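Local coordinates for protein platelet aggregation factor Sm-hPAF (Streptococcus mitis, PDB 4GWI) that binds fucosylated Lewis-type glycans through its F-type lectin domain and, as a cholesterol-dependent cytolysin, probably forms pores in cholesterol-containing host membranes, at residues Y73-G76 against N82-S85; R31-N36 against W57-G62; E65-V70 against V89-E94. The protein carries 2 engineered substitutions. All coordinates share one frame; numbering follows the deposited sequence.

Contact 1 of 3, residues Y73-G76 against N82-S85; sequences YNRG and NRLS. With FUC (alpha-L-fucopyranose), chain B.
R75 and R83 converge on one fucose of the bound glycan, each with an extended side chain that carries its guanidinium to the sugar. Hydrogen bonds to the sugar dominate. R75 NH2 donates to FUC O5 at 2.8 Å, nearly straight at 170°, and R75 NH1 donates to FUC O4 at 2.9 Å. From the other arginine, R83 NH1 also reaches FUC O4 at 2.9 Å, while R83 NH2 takes FUC O3 at 3.1 Å. The O4 hydroxyl is therefore gripped by both guanidinium groups, and H48 adds a further bond to the sugar.

The two cationic ends do not bond to each other, R75 NH1 lying 3.7 Å from R83 NH1. Shared acceptors hold them together: FUC O4, and a water that accepts from both NH1 atoms, in plane at the edge of each group. A salt bridge from R75 NE to D77 helps to fix the rotation of the first guanidinium and probably offsets some of the charge.

Behind the pocket the contact is van der Waals: the side chains of N74 and L84 lie alongside one another, pointing opposite ways, with N74 OD1 3.5 Å from L84 CB, while N74 ND2 is bonded to the carbonyl of A81.

This fucose-binding site of the F-type lectin fold lies where strand 64-74 runs out into the loop leading to strand 87-92, with L84 resting on L138 of strand 138-145.

Contact 2 of 3, residues R31-N36 against W57-G62; sequences RAVDGN and WQVDLG. With CA (calcium ion), chain F; MG (magnesium ion), chain E.
The backbones of the loop carrying A32 and V33 and of the strand of W57 and V59 stay well apart, V33 CA and V59 CA being 8.1 Å from each other, and side chains alone bridge the gap. W57 does most of the touching. With CG anti to the backbone N (chi1 173°), its indole is carried toward the loop and meets two residues. A32 CB lies by the NE1, CE2 and CZ2 side of the indole, approaching obliquely, 3.6 Å from W57 CZ2. V33 CG1 instead sits in the ring plane, at the edge formed by CZ2 and CH2, 3.8 Å from W57 CZ2. The same V33 methyl reaches V59 CG2 at 4.2 Å, so one methyl touches both side chains. The indole NE1 is bonded to A29, just before the loop segment, which adds a polar tie to this apolar packing.

In the F-type lectin fold, a beta-sandwich, strand 56-61 belongs to the five-stranded sheet, and the loop packed on it carries a calcium site. Calcium is held by R31 O at 2.2 Å, D34 OD1 and N36 O, with S45, A139 and E140 completing the shell. Two of these ligands are main-chain carbonyls of the segment itself, so the ion fixes the path of the loop beyond the hydrophobic contact.

Farther along the strand, D60 divides its carboxylate between two tasks. D60 OD2 binds magnesium at 2.2 Å, alongside Q17 and three waters. D60 OD1 accepts from G62 N at 2.8 Å, forming an Asx turn where the chain bends out of the strand; the amide comes in 48° out of the carboxylate plane. R123 makes a salt bridge to the same D60 OD1.

Contact 3 of 3, residues E65-V70 against V89-E94; sequences ENVGKV and VVLLNE
V67 and V70, three positions apart, both point toward strand 89-92, although alternation in a regular strand would turn them to opposite sides. The cause is a classic beta bulge: G68 and K69 are both paired opposite F144 of strand 138-145, and the extra residue resets the alternation and returns V70 to the interior.

L91 serves both valines with its two methyl groups. Its CG stands anti to the carbonyl carbon (chi1 -59°), and the branch ends extend across the gap. L91 CD1 meets V67 CB at 4.1 Å, the two side chains approaching tip to tip. The other branch, L91 CD2, comes only to 4.5 Å from V70 CG2. V70 CG1 then faces V89 CG1 at 4.2 Å. All of this is van der Waals packing between buried aliphatic groups, extended by F117, which touches V70, V89 and L91, and by V125, which touches V70 and L91.

The strand axes approach to 9.9 Å and run at 152° to each other, roughly antiparallel. Such a spacing, bridged by side chains, belongs to strands of two facing sheets and marks the hydrophobic core of the beta-sandwich of the F-type lectin fold.

How the contacts relate
All three contacts belong to one lectin domain. Along the chain, contact 2 closes first; strand 64-74 then supplies the first segments of both contact 3 and contact 1, and the pair 73-76/82-85 falls between 65-70 and 89-94. Contacts 2 and 3, with centres 13 Å apart, pack through Q58 NE2 and L92 CD1 (3.9 Å) and L61 CD1 and V67 CG2 (4.1 Å); both reach the five-stranded sheet. Contact 1 lies farther off, its centre about 16 Å from that of contact 2 and 21 Å from that of contact 3. A139 and E140, which help bind calcium at contact 2, lie on strand 138-145 and pair with Y73, tying that site to the strand leading to fucose-binding R75.

Contact 1 of 3, residues Y73-G76 against N82-S85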
ATOM      1  N   TYR A  73       1.428   5.378  -3.561  1.00 17.27           N
ATOM      2  CA  TYR A  73       1.002   6.704  -4.099  1.00 17.90           C
ATOM      3  C   TYR A  73      -0.089   7.204  -3.228  1.00 19.53           C
ATOM      4  O   TYR A  73      -1.117   6.518  -3.033  1.00 19.29           O
ATOM      5  CB  TYR A  73       0.478   6.541  -5.521  1.00 18.59           C
ATOM      6  CG  TYR A  73       1.500   6.069  -6.533  1.00 18.08           C
ATOM      7  CD1 TYR A  73       2.007   6.990  -7.449  1.00 21.04           C
ATOM      8  CD2 TYR A  73       1.956   4.731  -6.572  1.00 19.37           C
ATOM      9  CE1 TYR A  73       2.924   6.562  -8.388  1.00 23.28           C
ATOM     10  CE2 TYR A  73       2.903   4.310  -7.511  1.00 20.66           C
ATOM     11  CZ  TYR A  73       3.362   5.259  -8.403  1.00 21.89           C
ATOM     12  OH  TYR A  73       4.228   4.856  -9.384  1.00 23.86           O
ATOM     13  N   ASN A  74       0.122   8.375  -2.631  1.00 18.29           N
ATOM     14  CA  ASN A  74      -0.794   8.930  -1.647  1.00 19.22           C
ATOM     15  C   ASN A  74      -2.019   9.584  -2.275  1.00 20.10           C
ATOM     16  O   ASN A  74      -1.967   9.942  -3.445  1.00 21.33           O
ATOM     17  CB  ASN A  74      -0.029   9.976  -0.771  1.00 19.89           C
ATOM     18  CG  ASN A  74      -0.682  10.210   0.562  1.00 21.19           C
ATOM     19  OD1 ASN A  74      -1.719   9.644   0.920  1.00 22.23           O
ATOM     20  ND2 ASN A  74      -0.081  11.159   1.317  1.00 22.16           N
ATOM     21  N   ARG A  75      -3.084   9.746  -1.476  1.00 19.57           N
ATOM     22  CA  ARG A  75      -4.175  10.657  -1.901  1.00 18.17           C
ATOM     23  C   ARG A  75      -3.627  12.074  -2.008  1.00 23.35           C
ATOM     24  O   ARG A  75      -2.809  12.479  -1.183  1.00 25.61           O
ATOM     25  CB  ARG A  75      -5.245  10.558  -0.851  1.00 18.08           C
ATOM     26  CG  ARG A  75      -6.452  11.414  -1.253  1.00 19.38           C
ATOM     27  CD  ARG A  75      -7.540  11.281  -0.196  1.00 19.28           C
ATOM     28  NE  ARG A  75      -8.664  12.190  -0.557  1.00 19.72           N
ATOM     29  CZ  ARG A  75      -9.792  12.333   0.160  1.00 19.76           C
ATOM     30  NH1 ARG A  75     -10.040  11.608   1.286  1.00 20.24           N
ATOM     31  NH2 ARG A  75     -10.715  13.218  -0.318  1.00 22.78           N
ATOM     32  N   GLY A  76      -4.176  12.789  -2.985  1.00 22.40           N
ATOM     33  CA  GLY A  76      -3.651  14.189  -3.276  1.00 25.53           C
ATOM     34  C   GLY A  76      -4.625  15.340  -3.071  1.00 34.04           C
ATOM     35  O   GLY A  76      -4.186  16.471  -2.991  1.00 37.11           O
ATOM     36  N   ASN A  82      -1.762  14.069   4.844  1.00 26.50           N
ATOM     37  CA  ASN A  82      -1.108  13.681   6.080  1.00 28.16           C
ATOM     38  C   ASN A  82      -1.695  12.535   6.819  1.00 27.31           C
ATOM     39  O   ASN A  82      -1.095  12.090   7.768  1.00 28.75           O
ATOM     40  CB  ASN A  82      -0.917  14.920   7.025  1.00 34.82           C
ATOM     41  CG  ASN A  82      -2.253  15.470   7.586  1.00 55.20           C
ATOM     42  OD1 ASN A  82      -2.275  16.008   8.694  1.00 69.76           O
ATOM     43  ND2 ASN A  82      -3.360  15.349   6.826  1.00 56.00           N
ATOM     44  N   ARG A  83      -2.853  12.002   6.385  1.00 22.91           N
ATOM     45  CA  ARG A  83      -3.375  10.815   7.007  1.00 20.93           C
ATOM     46  C   ARG A  83      -2.444   9.617   6.760  1.00 22.13           C
ATOM     47  O   ARG A  83      -2.465   8.647   7.565  1.00 24.73           O
ATOM     48  CB  ARG A  83      -4.778  10.479   6.456  1.00 21.98           C
ATOM     49  CG  ARG A  83      -5.867  11.483   6.904  1.00 22.08           C
ATOM     50  CD  ARG A  83      -7.112  11.299   6.056  1.00 23.12           C
ATOM     51  NE  ARG A  83      -8.108  12.276   6.601  1.00 26.39           N
ATOM     52  CZ  ARG A  83      -9.347  12.437   6.089  1.00 26.91           C
ATOM     53  NH1 ARG A  83      -9.814  11.696   5.026  1.00 23.75           N
ATOM     54  NH2 ARG A  83     -10.156  13.352   6.700  1.00 28.61           N
ATOM     55  N   LEU A  84      -1.688   9.673   5.682  1.00 22.49           N
ATOM     56  CA  LEU A  84      -0.708   8.606   5.437  1.00 22.94           C
ATOM     57  C   LEU A  84       0.627   9.018   6.136  1.00 22.27           C
ATOM     58  O   LEU A  84       1.559   9.593   5.526  1.00 24.05           O
ATOM     59  CB  LEU A  84      -0.501   8.332   3.928  1.00 20.86           C
ATOM     60  CG  LEU A  84       0.476   7.175   3.641  1.00 20.21           C
ATOM     61  CD1 LEU A  84      -0.119   5.845   4.172  1.00 22.39           C
ATOM     62  CD2 LEU A  84       0.568   7.052   2.122  1.00 21.30           C
ATOM     63  N   SER A  85       0.623   8.747   7.417  1.00 23.55           N
ATOM     64  CA  SER A  85       1.768   9.092   8.296  1.00 24.47           C
ATOM     65  C   SER A  85       1.738   8.087   9.417  1.00 23.34           C
ATOM     66  O   SER A  85       0.707   7.491   9.754  1.00 25.85           O
ATOM     67  CB  SER A  85       1.660  10.583   8.752  1.00 29.60           C
ATOM     68  OG  SER A  85       0.551  10.637   9.575  1.00 35.54           O
TER
HETATM   69  C1  FUC B   3     -12.838  14.780   2.025  1.00 35.86           C
HETATM   70  C2  FUC B   3     -12.412  14.470   3.448  1.00 32.30           C
HETATM   71  C3  FUC B   3     -13.367  13.522   4.105  1.00 28.49           C
HETATM   72  C4  FUC B   3     -13.411  12.254   3.279  1.00 27.87           C
HETATM   73  C5  FUC B   3     -13.838  12.652   1.883  1.00 29.73           C
HETATM   74  C6  FUC B   3     -13.954  11.458   0.964  1.00 27.42           C
HETATM   75  O2  FUC B   3     -12.363  15.682   4.184  1.00 36.06           O
HETATM   76  O3  FUC B   3     -12.924  13.258   5.374  1.00 29.16           O
HETATM   77  O4  FUC B   3     -12.137  11.666   3.296  1.00 24.88           O
HETATM   78  O5  FUC B   3     -12.948  13.572   1.322  1.00 28.38           O
HETATM   79  O   HOH W   1      -8.366  10.081   3.045  1.00 20.87           O

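Contact 2 of 3, residues R31-N36 against W57-G62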
ATOM      1  N   ARG A  31      -9.219  -0.303  -5.573  1.00 15.31           N
ATOM      2  CA  ARG A  31      -8.750   0.940  -6.282  1.00 14.94           C
ATOM      3  C   ARG A  31      -7.277   1.172  -6.194  1.00 15.48           C
ATOM      4  O   ARG A  31      -6.674   1.962  -6.967  1.00 15.95           O
ATOM      5  CB  ARG A  31      -9.497   2.132  -5.707  1.00 15.35           C
ATOM      6  CG  ARG A  31     -10.973   2.094  -6.095  1.00 15.90           C
ATOM      7  CD  ARG A  31     -11.668   3.250  -5.364  1.00 15.46           C
ATOM      8  NE  ARG A  31     -13.109   3.219  -5.794  1.00 16.13           N
ATOM      9  CZ  ARG A  31     -13.929   4.253  -5.515  1.00 16.62           C
ATOM     10  NH1 ARG A  31     -15.218   4.225  -6.005  1.00 16.54           N
ATOM     11  NH2 ARG A  31     -13.529   5.301  -4.763  1.00 16.65           N
ATOM     12  N   ALA A  32      -6.556   0.533  -5.232  1.00 15.06           N
ATOM     13  CA  ALA A  32      -5.114   0.753  -5.156  1.00 15.73           C
ATOM     14  C   ALA A  32      -4.323  -0.223  -6.036  1.00 15.19           C
ATOM     15  O   ALA A  32      -3.116  -0.086  -6.113  1.00 17.12           O
ATOM     16  CB  ALA A  32      -4.631   0.599  -3.629  1.00 17.07           C
ATOM     17  N   VAL A  33      -5.053  -1.134  -6.695  1.00 14.44           N
ATOM     18  CA  VAL A  33      -4.354  -2.026  -7.661  1.00 16.11           C
ATOM     19  C   VAL A  33      -5.066  -2.032  -9.033  1.00 17.80           C
ATOM     20  O   VAL A  33      -4.966  -2.984  -9.825  1.00 18.32           O
ATOM     21  CB  VAL A  33      -4.179  -3.492  -7.103  1.00 17.17           C
ATOM     22  CG1 VAL A  33      -3.170  -3.420  -5.924  1.00 16.84           C
ATOM     23  CG2 VAL A  33      -5.544  -4.083  -6.732  1.00 19.40           C
ATOM     24  N   ASP A  34      -5.667  -0.878  -9.344  1.00 16.36           N
ATOM     25  CA  ASP A  34      -6.414  -0.823 -10.603  1.00 16.10           C
ATOM     26  C   ASP A  34      -5.581  -0.234 -11.729  1.00 17.53           C
ATOM     27  O   ASP A  34      -6.199  -0.015 -12.835  1.00 20.30           O
ATOM     28  CB  ASP A  34      -7.736  -0.013 -10.406  1.00 16.51           C
ATOM     29  CG  ASP A  34      -7.485   1.450 -10.077  1.00 17.62           C
ATOM     30  OD1 ASP A  34      -6.383   1.924  -9.911  1.00 17.82           O
ATOM     31  OD2 ASP A  34      -8.546   2.173 -10.009  1.00 20.46           O
ATOM     32  N   GLY A  35      -4.297   0.040 -11.555  1.00 16.42           N
ATOM     33  CA  GLY A  35      -3.460   0.518 -12.647  1.00 18.39           C
ATOM     34  C   GLY A  35      -3.661   1.960 -12.909  1.00 19.77           C
ATOM     35  O   GLY A  35      -3.236   2.459 -14.008  1.00 22.59           O
ATOM     36  N   ASN A  36      -4.144   2.743 -11.934  1.00 17.93           N
ATOM     37  CA  ASN A  36      -4.355   4.180 -12.103  1.00 17.05           C
ATOM     38  C   ASN A  36      -3.867   4.900 -10.889  1.00 17.77           C
ATOM     39  O   ASN A  36      -4.477   4.717  -9.757  1.00 17.72           O
ATOM     40  CB  ASN A  36      -5.878   4.376 -12.284  1.00 17.69           C
ATOM     41  CG  ASN A  36      -6.214   5.840 -12.602  1.00 17.56           C
ATOM     42  OD1 ASN A  36      -5.382   6.727 -12.478  1.00 18.43           O
ATOM     43  ND2 ASN A  36      -7.524   6.045 -12.953  1.00 20.32           N
ATOM     44  N   TRP A  57      -4.497  -1.965   4.797  1.00 15.74           N
ATOM     45  CA  TRP A  57      -4.876  -2.402   3.424  1.00 16.83           C
ATOM     46  C   TRP A  57      -3.873  -3.473   3.047  1.00 16.84           C
ATOM     47  O   TRP A  57      -2.690  -3.428   3.481  1.00 17.10           O
ATOM     48  CB  TRP A  57      -4.708  -1.139   2.543  1.00 15.92           C
ATOM     49  CG  TRP A  57      -4.889  -1.484   1.075  1.00 15.32           C
ATOM     50  CD1 TRP A  57      -6.105  -1.353   0.304  1.00 15.93           C
ATOM     51  CD2 TRP A  57      -3.879  -1.969   0.161  1.00 15.94           C
ATOM     52  NE1 TRP A  57      -5.853  -1.786  -1.029  1.00 15.72           N
ATOM     53  CE2 TRP A  57      -4.553  -2.128  -1.129  1.00 15.46           C
ATOM     54  CE3 TRP A  57      -2.504  -2.274   0.288  1.00 16.80           C
ATOM     55  CZ2 TRP A  57      -3.895  -2.652  -2.234  1.00 16.78           C
ATOM     56  CZ3 TRP A  57      -1.831  -2.788  -0.824  1.00 16.88           C
ATOM     57  CH2 TRP A  57      -2.516  -2.898  -2.082  1.00 16.36           C
ATOM     58  N   GLN A  58      -4.276  -4.473   2.241  1.00 16.44           N
ATOM     59  CA  GLN A  58      -3.376  -5.572   1.887  1.00 15.94           C
ATOM     60  C   GLN A  58      -3.639  -5.998   0.450  1.00 18.53           C
ATOM     61  O   GLN A  58      -4.805  -5.950  -0.016  1.00 19.49           O
ATOM     62  CB  GLN A  58      -3.707  -6.747   2.814  1.00 21.00           C
ATOM     63  CG  GLN A  58      -2.841  -7.984   2.510  1.00 24.28           C
ATOM     64  CD  GLN A  58      -3.224  -9.020   3.553  1.00 29.24           C
ATOM     65  OE1 GLN A  58      -4.162  -9.795   3.336  1.00 34.70           O
ATOM     66  NE2 GLN A  58      -2.560  -8.919   4.672  1.00 31.67           N
ATOM     67  N   VAL A  59      -2.566  -6.409  -0.256  1.00 16.51           N
ATOM     68  CA  VAL A  59      -2.782  -7.117  -1.533  1.00 17.37           C
ATOM     69  C   VAL A  59      -2.168  -8.531  -1.385  1.00 19.04           C
ATOM     70  O   VAL A  59      -1.095  -8.732  -0.779  1.00 17.96           O
ATOM     71  CB  VAL A  59      -2.135  -6.334  -2.676  1.00 16.56           C
ATOM     72  CG1 VAL A  59      -0.631  -6.013  -2.404  1.00 17.08           C
ATOM     73  CG2 VAL A  59      -2.386  -7.085  -4.065  1.00 17.45           C
ATOM     74  N   ASP A  60      -2.898  -9.488  -1.973  1.00 18.93           N
ATOM     75  CA  ASP A  60      -2.425 -10.931  -2.085  1.00 16.77           C
ATOM     76  C   ASP A  60      -1.813 -11.056  -3.441  1.00 19.78           C
ATOM     77  O   ASP A  60      -2.551 -11.007  -4.493  1.00 21.63           O
ATOM     78  CB  ASP A  60      -3.630 -11.821  -1.884  1.00 18.46           C
ATOM     79  CG  ASP A  60      -3.274 -13.272  -1.952  1.00 19.73           C
ATOM     80  OD1 ASP A  60      -2.134 -13.570  -2.246  1.00 21.98           O
ATOM     81  OD2 ASP A  60      -4.246 -14.047  -1.783  1.00 22.74           O
ATOM     82  N   LEU A  61      -0.520 -11.263  -3.523  1.00 19.23           N
ATOM     83  CA  LEU A  61       0.160 -11.443  -4.836  1.00 19.59           C
ATOM     84  C   LEU A  61      -0.199 -12.772  -5.482  1.00 20.05           C
ATOM     85  O   LEU A  61       0.194 -12.967  -6.680  1.00 25.10           O
ATOM     86  CB  LEU A  61       1.677 -11.316  -4.687  1.00 19.54           C
ATOM     87  CG  LEU A  61       2.173 -10.004  -4.079  1.00 18.62           C
ATOM     88  CD1 LEU A  61       3.659 -10.005  -3.852  1.00 21.65           C
ATOM     89  CD2 LEU A  61       1.793  -8.782  -4.975  1.00 20.76           C
ATOM     90  N   GLY A  62      -0.802 -13.677  -4.705  1.00 19.59           N
ATOM     91  CA  GLY A  62      -1.347 -14.921  -5.212  1.00 22.43           C
ATOM     92  C   GLY A  62      -0.373 -16.093  -5.193  1.00 25.52           C
ATOM     93  O   GLY A  62      -0.820 -17.247  -5.338  1.00 26.12           O
TER
HETATM   94 CA    CA F 204      -5.685   3.563  -8.189  1.00 17.05          CA
HETATM   95 MG    MG E 203      -6.182 -14.318  -0.820  1.00 38.79          MG
HETATM   96  O   HOH W   2      -5.323 -15.640   0.775  1.00 33.79           O
HETATM   97  O   HOH W   3      -6.213 -12.865   0.341  1.00 36.47           O
HETATM   98  O   HOH W   4      -8.113 -14.978  -0.125  1.00 36.29           O

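Contact 3 of 3, residues E65-V70 against V89-E94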
ATOM      1  N   GLU A  65       6.539 -14.294  -4.015  1.00 20.62           N
ATOM      2  CA  GLU A  65       7.407 -13.683  -4.977  1.00 22.85           C
ATOM      3  C   GLU A  65       8.615 -13.088  -4.242  1.00 22.75           C
ATOM      4  O   GLU A  65       8.508 -12.682  -3.075  1.00 20.97           O
ATOM      5  CB  GLU A  65       6.635 -12.500  -5.617  1.00 22.42           C
ATOM      6  CG  GLU A  65       5.411 -12.956  -6.374  1.00 24.44           C
ATOM      7  CD  GLU A  65       5.734 -13.450  -7.757  1.00 32.30           C
ATOM      8  OE1 GLU A  65       4.743 -13.685  -8.513  1.00 34.76           O
ATOM      9  OE2 GLU A  65       6.940 -13.584  -8.108  1.00 32.54           O
ATOM     10  N   ASN A  66       9.709 -12.861  -4.974  1.00 21.75           N
ATOM     11  CA  ASN A  66      10.838 -12.206  -4.385  1.00 20.65           C
ATOM     12  C   ASN A  66      10.739 -10.696  -4.599  1.00 24.43           C
ATOM     13  O   ASN A  66      10.930 -10.207  -5.729  1.00 24.61           O
ATOM     14  CB  ASN A  66      12.134 -12.755  -4.978  1.00 23.71           C
ATOM     15  CG  ASN A  66      13.317 -12.406  -4.134  1.00 30.14           C
ATOM     16  OD1 ASN A  66      13.807 -11.312  -4.214  1.00 31.63           O
ATOM     17  ND2 ASN A  66      13.675 -13.265  -3.136  1.00 29.05           N
ATOM     18  N   VAL A  67      10.334 -10.026  -3.519  1.00 21.78           N
ATOM     19  CA  VAL A  67       9.924  -8.587  -3.616  1.00 22.31           C
ATOM     20  C   VAL A  67      11.107  -7.739  -3.374  1.00 23.51           C
ATOM     21  O   VAL A  67      11.873  -7.878  -2.343  1.00 24.20           O
ATOM     22  CB  VAL A  67       8.837  -8.318  -2.566  1.00 22.63           C
ATOM     23  CG1 VAL A  67       8.495  -6.785  -2.542  1.00 21.43           C
ATOM     24  CG2 VAL A  67       7.558  -9.148  -2.889  1.00 22.55           C
ATOM     25  N   GLY A  68      11.319  -6.774  -4.274  1.00 21.68           N
ATOM     26  CA  GLY A  68      12.351  -5.830  -4.104  1.00 22.45           C
ATOM     27  C   GLY A  68      11.946  -4.359  -3.872  1.00 20.37           C
ATOM     28  O   GLY A  68      12.748  -3.566  -3.329  1.00 22.09           O
ATOM     29  N   LYS A  69      10.712  -4.044  -4.334  1.00 21.50           N
ATOM     30  CA  LYS A  69      10.276  -2.624  -4.199  1.00 20.63           C
ATOM     31  C   LYS A  69       8.775  -2.576  -4.061  1.00 17.74           C
ATOM     32  O   LYS A  69       8.054  -3.318  -4.770  1.00 20.66           O
ATOM     33  CB  LYS A  69      10.730  -1.755  -5.419  1.00 20.78           C
ATOM     34  CG  LYS A  69      10.349  -0.257  -5.299  1.00 23.62           C
ATOM     35  CD  LYS A  69      10.795   0.366  -6.659  1.00 25.90           C
ATOM     36  CE  LYS A  69      10.573   1.827  -6.813  1.00 37.36           C
ATOM     37  NZ  LYS A  69      11.123   2.121  -8.195  1.00 37.27           N
ATOM     38  N   VAL A  70       8.346  -1.734  -3.152  1.00 18.02           N
ATOM     39  CA  VAL A  70       6.874  -1.442  -3.035  1.00 19.76           C
ATOM     40  C   VAL A  70       6.775   0.089  -3.135  1.00 19.19           C
ATOM     41  O   VAL A  70       7.475   0.814  -2.479  1.00 20.66           O
ATOM     42  CB  VAL A  70       6.332  -1.871  -1.660  1.00 18.61           C
ATOM     43  CG1 VAL A  70       4.826  -1.421  -1.485  1.00 19.58           C
ATOM     44  CG2 VAL A  70       6.424  -3.430  -1.567  1.00 19.52           C
ATOM     45  N   VAL A  89       4.996  -0.575   6.398  1.00 18.31           N
ATOM     46  CA  VAL A  89       4.804  -1.447   5.166  1.00 17.45           C
ATOM     47  C   VAL A  89       5.342  -2.802   5.561  1.00 19.60           C
ATOM     48  O   VAL A  89       6.521  -2.923   6.013  1.00 20.27           O
ATOM     49  CB  VAL A  89       5.539  -0.855   3.969  1.00 19.08           C
ATOM     50  CG1 VAL A  89       5.333  -1.716   2.694  1.00 19.46           C
ATOM     51  CG2 VAL A  89       5.026   0.586   3.696  1.00 19.66           C
ATOM     52  N   VAL A  90       4.538  -3.822   5.370  1.00 19.33           N
ATOM     53  CA  VAL A  90       4.814  -5.158   5.912  1.00 19.06           C
ATOM     54  C   VAL A  90       4.732  -6.142   4.778  1.00 20.48           C
ATOM     55  O   VAL A  90       3.855  -6.090   3.869  1.00 21.44           O
ATOM     56  CB  VAL A  90       3.733  -5.554   6.941  1.00 19.60           C
ATOM     57  CG1 VAL A  90       4.179  -6.800   7.703  1.00 22.29           C
ATOM     58  CG2 VAL A  90       3.536  -4.422   7.954  1.00 22.45           C
ATOM     59  N   LEU A  91       5.685  -7.085   4.771  1.00 17.72           N
ATOM     60  CA  LEU A  91       5.612  -8.213   3.861  1.00 18.30           C
ATOM     61  C   LEU A  91       5.289  -9.476   4.664  1.00 19.20           C
ATOM     62  O   LEU A  91       5.899  -9.659   5.717  1.00 18.26           O
ATOM     63  CB  LEU A  91       6.926  -8.427   3.128  1.00 18.32           C
ATOM     64  CG  LEU A  91       7.485  -7.257   2.246  1.00 18.22           C
ATOM     65  CD1 LEU A  91       8.745  -7.692   1.526  1.00 20.38           C
ATOM     66  CD2 LEU A  91       6.342  -6.850   1.285  1.00 20.71           C
ATOM     67  N   LEU A  92       4.378 -10.284   4.192  1.00 18.76           N
ATOM     68  CA  LEU A  92       3.986 -11.523   4.907  1.00 18.40           C
ATOM     69  C   LEU A  92       4.224 -12.699   3.978  1.00 23.15           C
ATOM     70  O   LEU A  92       4.038 -12.645   2.761  1.00 19.85           O
ATOM     71  CB  LEU A  92       2.494 -11.554   5.272  1.00 20.13           C
ATOM     72  CG  LEU A  92       1.958 -10.328   5.944  1.00 21.69           C
ATOM     73  CD1 LEU A  92       0.479 -10.720   6.211  1.00 23.60           C
ATOM     74  CD2 LEU A  92       2.646 -10.097   7.246  1.00 23.45           C
ATOM     75  N   ASN A  93       4.630 -13.831   4.586  1.00 18.56           N
ATOM     76  CA  ASN A  93       4.721 -15.064   3.810  1.00 17.90           C
ATOM     77  C   ASN A  93       3.337 -15.726   3.568  1.00 21.12           C
ATOM     78  O   ASN A  93       2.262 -15.183   3.933  1.00 20.69           O
ATOM     79  CB  ASN A  93       5.757 -16.047   4.503  1.00 16.98           C
ATOM     80  CG  ASN A  93       5.225 -16.656   5.801  1.00 20.49           C
ATOM     81  OD1 ASN A  93       6.085 -17.286   6.575  1.00 21.45           O
ATOM     82  ND2 ASN A  93       4.026 -16.452   6.197  1.00 15.95           N
ATOM     83  N   GLU A  94       3.315 -16.906   2.950  1.00 21.04           N
ATOM     84  CA  GLU A  94       2.069 -17.560   2.611  1.00 21.67           C
ATOM     85  C   GLU A  94       1.229 -17.939   3.776  1.00 23.96           C
ATOM     86  O   GLU A  94       0.008 -18.051   3.723  1.00 26.78           O
ATOM     87  CB  GLU A  94       2.386 -18.790   1.706  1.00 25.86           C
ATOM     88  CG  GLU A  94       1.102 -19.485   1.216  1.00 35.99           C
ATOM     89  CD  GLU A  94       0.708 -20.746   1.983  1.00 62.52           C
ATOM     90  OE1 GLU A  94       1.112 -20.942   3.179  1.00 60.60           O
ATOM     91  OE2 GLU A  94      -0.044 -21.550   1.361  1.00 70.16           O
TER